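Local coordinates for MutT/NUDIX family protein (Bacillus thuringiensis str. Al Hakam, PDB 3ID9) that probably hydrolyses a nucleoside diphosphate linked to another group, as other members of the MutT/NUDIX family do, at residues I29-D33 against E34-L38. Residues are numbered along the deposited sequence; the frame is centred on the assembly and turned at random.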
loop_
_atom_site.group_PDB
_atom_site.type_symbol
_atom_site.label_atom_id
_atom_site.label_comp_id
_atom_site.label_asym_id
_atom_site.label_seq_id
_atom_site.Cartn_x
_atom_site.Cartn_y
_atom_site.Cartn_z
ATOM N N ILE B 29 11.706 -4.817 5.572
ATOM C CA ILE B 29 11.794 -6.182 6.039
ATOM C C ILE B 29 12.611 -6.957 5.014
ATOM O O ILE B 29 12.106 -7.371 3.963
ATOM C CB ILE B 29 10.395 -6.797 6.233
ATOM C CG1 ILE B 29 9.742 -6.135 7.451
ATOM C CG2 ILE B 29 10.497 -8.298 6.425
ATOM C CD1 ILE B 29 8.457 -6.758 7.904
ATOM N N LEU B 30 13.896 -7.112 5.332
ATOM C CA LEU B 30 14.844 -7.807 4.478
ATOM C C LEU B 30 15.106 -9.169 5.098
ATOM O O LEU B 30 15.771 -9.281 6.132
ATOM C CB LEU B 30 16.138 -6.991 4.375
ATOM C CG LEU B 30 17.130 -7.310 3.247
ATOM C CD1 LEU B 30 18.308 -6.347 3.337
ATOM C CD2 LEU B 30 17.618 -8.753 3.349
ATOM N N ILE B 31 14.570 -10.197 4.453
ATOM C CA ILE B 31 14.698 -11.567 4.916
ATOM C C ILE B 31 15.670 -12.363 4.059
ATOM O O ILE B 31 15.626 -12.307 2.830
ATOM C CB ILE B 31 13.336 -12.283 4.877
ATOM C CG1 ILE B 31 12.339 -11.539 5.762
ATOM C CG2 ILE B 31 13.487 -13.725 5.318
ATOM C CD1 ILE B 31 10.893 -11.956 5.527
ATOM N N GLU B 32 16.553 -13.095 4.726
ATOM C CA GLU B 32 17.535 -13.947 4.071
ATOM C C GLU B 32 17.757 -15.134 5.000
ATOM O O GLU B 32 17.987 -14.962 6.200
ATOM C CB GLU B 32 18.849 -13.193 3.825
ATOM C CG GLU B 32 18.806 -12.246 2.626
ATOM C CD GLU B 32 20.156 -11.622 2.305
ATOM O OE1 GLU B 32 21.184 -12.176 2.739
ATOM O OE2 GLU B 32 20.197 -10.586 1.603
ATOM N N ASP B 33 17.653 -16.336 4.442
ATOM C CA ASP B 33 17.820 -17.564 5.208
ATOM C C ASP B 33 16.911 -17.579 6.426
ATOM O O ASP B 33 17.345 -17.905 7.530
ATOM C CB ASP B 33 19.270 -17.738 5.664
ATOM C CG ASP B 33 20.263 -17.528 4.540
ATOM O OD1 ASP B 33 20.064 -18.111 3.449
ATOM O OD2 ASP B 33 21.249 -16.783 4.757
ATOM N N GLU B 34 15.651 -17.219 6.215
ATOM C CA GLU B 34 14.656 -17.200 7.282
ATOM C C GLU B 34 15.006 -16.285 8.452
ATOM O O GLU B 34 14.532 -16.490 9.569
ATOM C CB GLU B 34 14.424 -18.620 7.800
ATOM C CG GLU B 34 13.901 -19.590 6.754
ATOM C CD GLU B 34 13.892 -21.030 7.257
ATOM O OE1 GLU B 34 14.985 -21.574 7.554
ATOM O OE2 GLU B 34 12.793 -21.618 7.359
ATOM N N LYS B 35 15.836 -15.279 8.201
ATOM C CA LYS B 35 16.214 -14.332 9.246
ATOM C C LYS B 35 15.847 -12.934 8.800
ATOM O O LYS B 35 15.885 -12.627 7.610
ATOM C CB LYS B 35 17.715 -14.373 9.510
ATOM C CG LYS B 35 18.246 -15.712 9.975
ATOM C CD LYS B 35 19.757 -15.650 10.062
ATOM C CE LYS B 35 20.361 -16.992 10.401
ATOM N NZ LYS B 35 21.845 -16.900 10.444
ATOM N N VAL B 36 15.501 -12.086 9.758
ATOM C CA VAL B 36 15.136 -10.714 9.458
ATOM C C VAL B 36 16.217 -9.748 9.913
ATOM O O VAL B 36 16.803 -9.913 10.973
ATOM C CB VAL B 36 13.808 -10.321 10.150
ATOM C CG1 VAL B 36 13.374 -8.939 9.699
ATOM C CG2 VAL B 36 12.734 -11.319 9.802
ATOM N N LEU B 37 16.462 -8.721 9.112
ATOM C CA LEU B 37 17.460 -7.715 9.439
ATOM C C LEU B 37 16.953 -6.752 10.512
ATOM O O LEU B 37 15.976 -6.047 10.297
ATOM C CB LEU B 37 17.808 -6.928 8.171
ATOM C CG LEU B 37 18.785 -5.743 8.063
ATOM C CD1 LEU B 37 19.025 -5.070 9.397
ATOM C CD2 LEU B 37 20.083 -6.241 7.472
ATOM N N LEU B 38 17.607 -6.731 11.673
ATOM C CA LEU B 38 17.234 -5.784 12.710
ATOM C C LEU B 38 18.372 -4.796 12.855
ATOM O O LEU B 38 19.528 -5.114 12.615
ATOM C CB LEU B 38 16.959 -6.451 14.057
ATOM C CG LEU B 38 15.774 -7.420 14.101
ATOM C CD1 LEU B 38 15.490 -7.792 15.564
ATOM C CD2 LEU B 38 14.541 -6.779 13.435
HETATM O O HOH W 1 14.689 -5.789 7.827
#
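E32 and K35 close a two-residue β-hairpin through a type I' turn with D33 and E34 at its corners; strand 29-32 enters it and strand 35-38 leaves it, antiparallel but twisted, with 138° between their directions. E32 N and K35 O share one 3.0 Å hydrogen bond, and K35 N to E32 O returns it at the same length. K35 O also receives the CA-H of I31 (CA to O 3.1 Å). Next along, I31 and V36 form a non-hydrogen-bonded pair. With chi1 of -59° I31 turns CG1 away from its own carbonyl carbon, and this branch meets V36 CG2 at 4.1 Å, the two side chains crossing at a slant; I145 of helix 139-147 packs on both. On the other face L30 CB lies against L37 CB at 4.1 Å, and L75 touches both leucines. Here L37 N still reaches L30 O (3.1 Å), but in place of a direct return bond a water accepts from L30 N (2.9 Å) and donates to L37 O (2.8 Å). The carboxylate of E32 turns to R104 of strand 95-104 in a salt bridge. Direct backbone bonds thus set the register at the turn, while farther along, the water satisfies polar backbone atoms where the strands of this Nudix-fold hairpin splay apart.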